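Local coordinates for protein ochratoxinase (Aspergillus niger, PDB 4C65) that uses zinc to release C-terminal aromatic amino acids and so splits the mycotoxin ochratoxin A into ochratoxin alpha and L-phenylalanine, at residues Met253-Ile256 and Ser262-His265; Lys319-Ala324 and Ile331-Asp336. All coordinates share one frame; numbering follows the deposited sequence. Where two conformers were deposited one is given.

In the fold
Coming from the N terminus, the chain enters contact 1 along helix 249-258 and closes it after a five-residue connection, when strand 262-263 packs back on the helix that precedes it. It then passes through strand 283-285 before helix 304-327 brings it to contact 2, which closes in the same way across a six-residue connection with strand 331-332. The two contacts follow one another in series, neither nested nor crossed. Both fasten an outer helix to the same five-stranded parallel part of the TIM barrel. Their centres lie about 12 Å apart, and they meet at the catalytic end, where H265 CE1 is 3.5 Å from D336 OD2.

Contact 1 of 2, residues Met253-Ile256 and Ser262-His265; sequences MAAI and SLEH
Next to L263, the leucine that packs on A255 and I256, the carboxylate oxygen E264 OE2 is gripped by three groups in one of the residue's two modelled conformers. S262 OG donates to it over 2.8 Å, nearly along the C-O direction, while S243 supplies a second hydrogen bond and R113 a salt bridge. In the same conformer the other oxygen of this buried glutamate, E264 OE1, meets H69 ND1, which would help to orient that zinc ligand. L263 faces the other way, toward the helix. This is the return step of a beta-alpha-beta unit in the twisted TIM barrel, made of strand 242-246, helix 249-258 and strand 262-263. With CG beside its backbone N (chi1 -58°), L263 spreads its two methyls over neighbouring helix residues. CD2 meets A255 CB at 3.8 Å, and CD1 lies 4.0 Å from I256 CG1. The isoleucine crosses the leucine at about a right angle, and its terminal CD1 is 4.1 Å from L263 CD1. Beyond the corner at E264 comes H265, a ligand of the second zinc, whose ND1 is hydrogen-bonded to T287 OG1.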
loop_
_atom_site.group_PDB
_atom_site.type_symbol
_atom_site.label_atom_id
_atom_site.label_comp_id
_atom_site.label_asym_id
_atom_site.label_seq_id
_atom_site.Cartn_x
_atom_site.Cartn_y
_atom_site.Cartn_z
ATOM N N MET A 253 -29.747 23.864 -13.202
ATOM C CA MET A 253 -30.983 23.251 -12.711
ATOM C C MET A 253 -30.709 22.095 -11.750
ATOM O O MET A 253 -31.416 21.936 -10.765
ATOM C CB MET A 253 -31.854 22.779 -13.874
ATOM C CG MET A 253 -32.332 23.911 -14.779
ATOM S SD MET A 253 -33.417 25.068 -13.922
ATOM C CE MET A 253 -34.923 24.106 -13.991
ATOM N N ALA A 254 -29.691 21.305 -12.022
ATOM C CA ALA A 254 -29.381 20.210 -11.124
ATOM C C ALA A 254 -28.926 20.752 -9.762
ATOM O O ALA A 254 -29.272 20.189 -8.719
ATOM C CB ALA A 254 -28.322 19.298 -11.727
ATOM N N ALA A 255 -28.171 21.848 -9.772
ATOM C CA ALA A 255 -27.677 22.440 -8.526
ATOM C C ALA A 255 -28.849 22.994 -7.727
ATOM O O ALA A 255 -28.897 22.854 -6.518
ATOM C CB ALA A 255 -26.666 23.518 -8.813
ATOM N N ILE A 256 -29.805 23.605 -8.406
ATOM C CA ILE A 256 -30.971 24.189 -7.740
ATOM C C ILE A 256 -31.867 23.109 -7.125
ATOM O O ILE A 256 -32.201 23.165 -5.947
ATOM C CB ILE A 256 -31.783 25.049 -8.733
ATOM C CG1 ILE A 256 -30.982 26.321 -9.055
ATOM C CG2 ILE A 256 -33.169 25.370 -8.171
ATOM C CD1 ILE A 256 -31.618 27.203 -10.113
ATOM N N SER A 262 -26.088 28.925 -3.409
ATOM C CA SER A 262 -25.279 29.932 -4.068
ATOM C C SER A 262 -24.793 29.362 -5.388
ATOM O O SER A 262 -24.375 28.215 -5.455
ATOM C CB SER A 262 -24.113 30.316 -3.146
ATOM O OG SER A 262 -23.210 31.217 -3.771
ATOM N N LEU A 263 -24.884 30.132 -6.454
ATOM C CA LEU A 263 -24.429 29.662 -7.750
ATOM C C LEU A 263 -23.405 30.615 -8.284
ATOM O O LEU A 263 -23.585 31.846 -8.194
ATOM C CB LEU A 263 -25.590 29.565 -8.736
ATOM C CG LEU A 263 -26.723 28.660 -8.304
ATOM C CD1 LEU A 263 -27.853 28.755 -9.321
ATOM C CD2 LEU A 263 -26.266 27.225 -8.136
ATOM N N GLU A 264 -22.361 30.057 -8.889
ATOM C CA GLU A 264 -21.302 30.867 -9.457
ATOM C C GLU A 264 -21.322 30.844 -10.988
ATOM O O GLU A 264 -21.618 29.808 -11.579
ATOM C CB GLU A 264 -19.959 30.400 -8.922
ATOM C CG GLU A 264 -20.021 29.828 -7.531
ATOM C CD GLU A 264 -20.293 30.984 -6.573
ATOM O OE1 GLU A 264 -19.528 31.983 -6.645
ATOM O OE2 GLU A 264 -21.248 30.911 -5.757
ATOM N N HIS A 265 -20.976 31.980 -11.584
ATOM C CA HIS A 265 -20.950 32.170 -13.021
ATOM C C HIS A 265 -22.353 32.229 -13.600
ATOM O O HIS A 265 -22.764 33.260 -14.150
ATOM C CB HIS A 265 -20.103 31.096 -13.731
ATOM C CG HIS A 265 -18.859 30.728 -12.988
ATOM N ND1 HIS A 265 -17.875 31.644 -12.697
ATOM C CD2 HIS A 265 -18.460 29.561 -12.439
ATOM C CE1 HIS A 265 -16.921 31.057 -12.002
ATOM N NE2 HIS A 265 -17.246 29.788 -11.843
#

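Contact 2 of 2, residues Lys319-Ala324 and Ile331-Asp336; sequences KAYQGA and IALGTD
Y321 reaches from helix 304-327 to I331 and L333, joining the helix to the strand that follows it in the TIM barrel. The short, weakly bonded strand 331-332 is the last of the five parallel strands 203-206, 242-246, 262-263, 283-285 and 331-332. Just past it, L333 shares a backbone hydrogen bond with C68, which links this end of the run to the chain that follows strand 60-67.

The close packing is on the inner side of the helix. Y321 has CG anti to its own backbone N (chi1 -165°), which sends the ring from the helix toward the barrel wall. I331 CG2 comes up at the ring edge, near its plane, and lies 4.0 Å from Y321 CE1. Farther along, L333 meets the tyrosine at about a right angle, with L333 CD2 3.4 Å from Y321 OH. A350 of helix 344-354 touches both Y321 and L333, and Y284 of strand 283-285 also packs on the tyrosine.

Elsewhere the fit is looser. A324 points its CB at the strand, yet A324 CB stays 4.7 Å from I331 CD1, and I331 CD1 instead approaches the carbonyl, 4.1 Å from A324 O. Away from the strand, K319 is exposed to solvent, while Q322 and G323 are partly so. Q322 NE2 is nevertheless hydrogen-bonded to the carbonyl oxygen of R353.

Beyond L333 the chain draws away from helix 304-327 and carries D336, an active-site residue, toward the zinc centre, as at the end of the last barrel strand in other amidohydrolases. A water modelled between Y321 OH and A332 O is of doubtful position, since its oxygen lies a mere 2.4 Å from A332 O.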
loop_
_atom_site.group_PDB
_atom_site.type_symbol
_atom_site.label_atom_id
_atom_site.label_comp_id
_atom_site.label_asym_id
_atom_site.label_seq_id
_atom_site.Cartn_x
_atom_site.Cartn_y
_atom_site.Cartn_z
ATOM N N LYS A 319 -26.010 38.414 -20.693
ATOM C CA LYS A 319 -27.489 38.450 -20.681
ATOM C C LYS A 319 -28.042 37.859 -19.412
ATOM O O LYS A 319 -28.971 38.410 -18.828
ATOM C CB LYS A 319 -28.110 37.655 -21.821
ATOM C CG LYS A 319 -27.903 38.192 -23.225
ATOM C CD LYS A 319 -28.775 37.413 -24.242
ATOM C CE LYS A 319 -28.434 37.792 -25.672
ATOM N NZ LYS A 319 -29.602 37.938 -26.608
ATOM N N ALA A 320 -27.459 36.745 -18.980
ATOM C CA ALA A 320 -27.885 36.077 -17.761
ATOM C C ALA A 320 -27.763 37.009 -16.566
ATOM O O ALA A 320 -28.671 37.084 -15.727
ATOM C CB ALA A 320 -27.085 34.797 -17.549
ATOM N N TYR A 321 -26.621 37.682 -16.471
ATOM C CA TYR A 321 -26.333 38.606 -15.367
ATOM C C TYR A 321 -27.290 39.784 -15.383
ATOM O O TYR A 321 -27.913 40.101 -14.376
ATOM C CB TYR A 321 -24.883 39.118 -15.468
ATOM C CG TYR A 321 -24.303 39.797 -14.232
ATOM C CD1 TYR A 321 -24.899 39.671 -12.964
ATOM C CD2 TYR A 321 -23.117 40.524 -14.325
ATOM C CE1 TYR A 321 -24.342 40.285 -11.842
ATOM C CE2 TYR A 321 -22.548 41.132 -13.210
ATOM C CZ TYR A 321 -23.150 41.003 -11.975
ATOM O OH TYR A 321 -22.579 41.602 -10.889
ATOM N N GLN A 322 -27.402 40.422 -16.541
ATOM C CA GLN A 322 -28.287 41.574 -16.693
ATOM C C GLN A 322 -29.714 41.169 -16.367
ATOM O O GLN A 322 -30.437 41.912 -15.701
ATOM C CB GLN A 322 -28.214 42.131 -18.116
ATOM C CG GLN A 322 -26.903 42.830 -18.424
ATOM C CD GLN A 322 -26.724 43.152 -19.888
ATOM O OE1 GLN A 322 -27.495 42.707 -20.742
ATOM N NE2 GLN A 322 -25.708 43.918 -20.192
ATOM N N GLY A 323 -30.118 40.002 -16.863
ATOM C CA GLY A 323 -31.474 39.524 -16.654
ATOM C C GLY A 323 -31.770 39.279 -15.187
ATOM O O GLY A 323 -32.863 39.596 -14.705
ATOM N N ALA A 324 -30.795 38.730 -14.480
ATOM C CA ALA A 324 -30.959 38.431 -13.072
ATOM C C ALA A 324 -31.049 39.702 -12.254
ATOM O O ALA A 324 -31.771 39.755 -11.261
ATOM C CB ALA A 324 -29.821 37.560 -12.576
ATOM N N ILE A 331 -28.096 39.274 -5.523
ATOM C CA ILE A 331 -26.789 39.162 -6.111
ATOM C C ILE A 331 -25.710 39.538 -5.116
ATOM O O ILE A 331 -25.886 40.432 -4.294
ATOM C CB ILE A 331 -26.715 40.051 -7.366
ATOM C CG1 ILE A 331 -27.664 39.484 -8.414
ATOM C CG2 ILE A 331 -25.307 40.102 -7.952
ATOM C CD1 ILE A 331 -28.301 40.544 -9.248
ATOM N N ALA A 332 -24.584 38.837 -5.192
ATOM C CA ALA A 332 -23.375 39.241 -4.485
ATOM C C ALA A 332 -22.224 39.201 -5.468
ATOM O O ALA A 332 -22.329 38.597 -6.547
ATOM C CB ALA A 332 -23.102 38.351 -3.301
ATOM N N LEU A 333 -21.141 39.882 -5.122
ATOM C CA LEU A 333 -20.021 40.040 -6.039
ATOM C C LEU A 333 -18.877 39.091 -5.701
ATOM O O LEU A 333 -18.530 38.898 -4.536
ATOM C CB LEU A 333 -19.485 41.485 -6.044
ATOM C CG LEU A 333 -20.463 42.548 -6.510
ATOM C CD1 LEU A 333 -19.747 43.865 -6.713
ATOM C CD2 LEU A 333 -21.170 42.160 -7.800
ATOM N N GLY A 334 -18.304 38.506 -6.757
ATOM C CA GLY A 334 -17.148 37.643 -6.661
ATOM C C GLY A 334 -16.335 37.829 -7.897
ATOM O O GLY A 334 -16.873 38.097 -8.959
ATOM N N THR A 335 -15.027 37.650 -7.762
ATOM C CA THR A 335 -14.075 37.967 -8.835
ATOM C C THR A 335 -13.471 36.729 -9.499
ATOM O O THR A 335 -13.148 36.737 -10.694
ATOM C CB THR A 335 -12.966 38.859 -8.258
ATOM O OG1 THR A 335 -13.567 39.999 -7.643
ATOM C CG2 THR A 335 -12.026 39.350 -9.351
ATOM N N ASP A 336 -13.335 35.661 -8.715
ATOM C CA ASP A 336 -12.629 34.447 -9.105
ATOM C C ASP A 336 -11.156 34.747 -9.314
ATOM O O ASP A 336 -10.628 34.640 -10.412
ATOM C CB ASP A 336 -13.255 33.815 -10.339
ATOM C CG ASP A 336 -12.911 32.331 -10.483
ATOM O OD1 ASP A 336 -11.960 31.836 -9.858
ATOM O OD2 ASP A 336 -13.607 31.659 -11.252
HETATM O O HOH W 1 -22.206 38.844 -8.974
#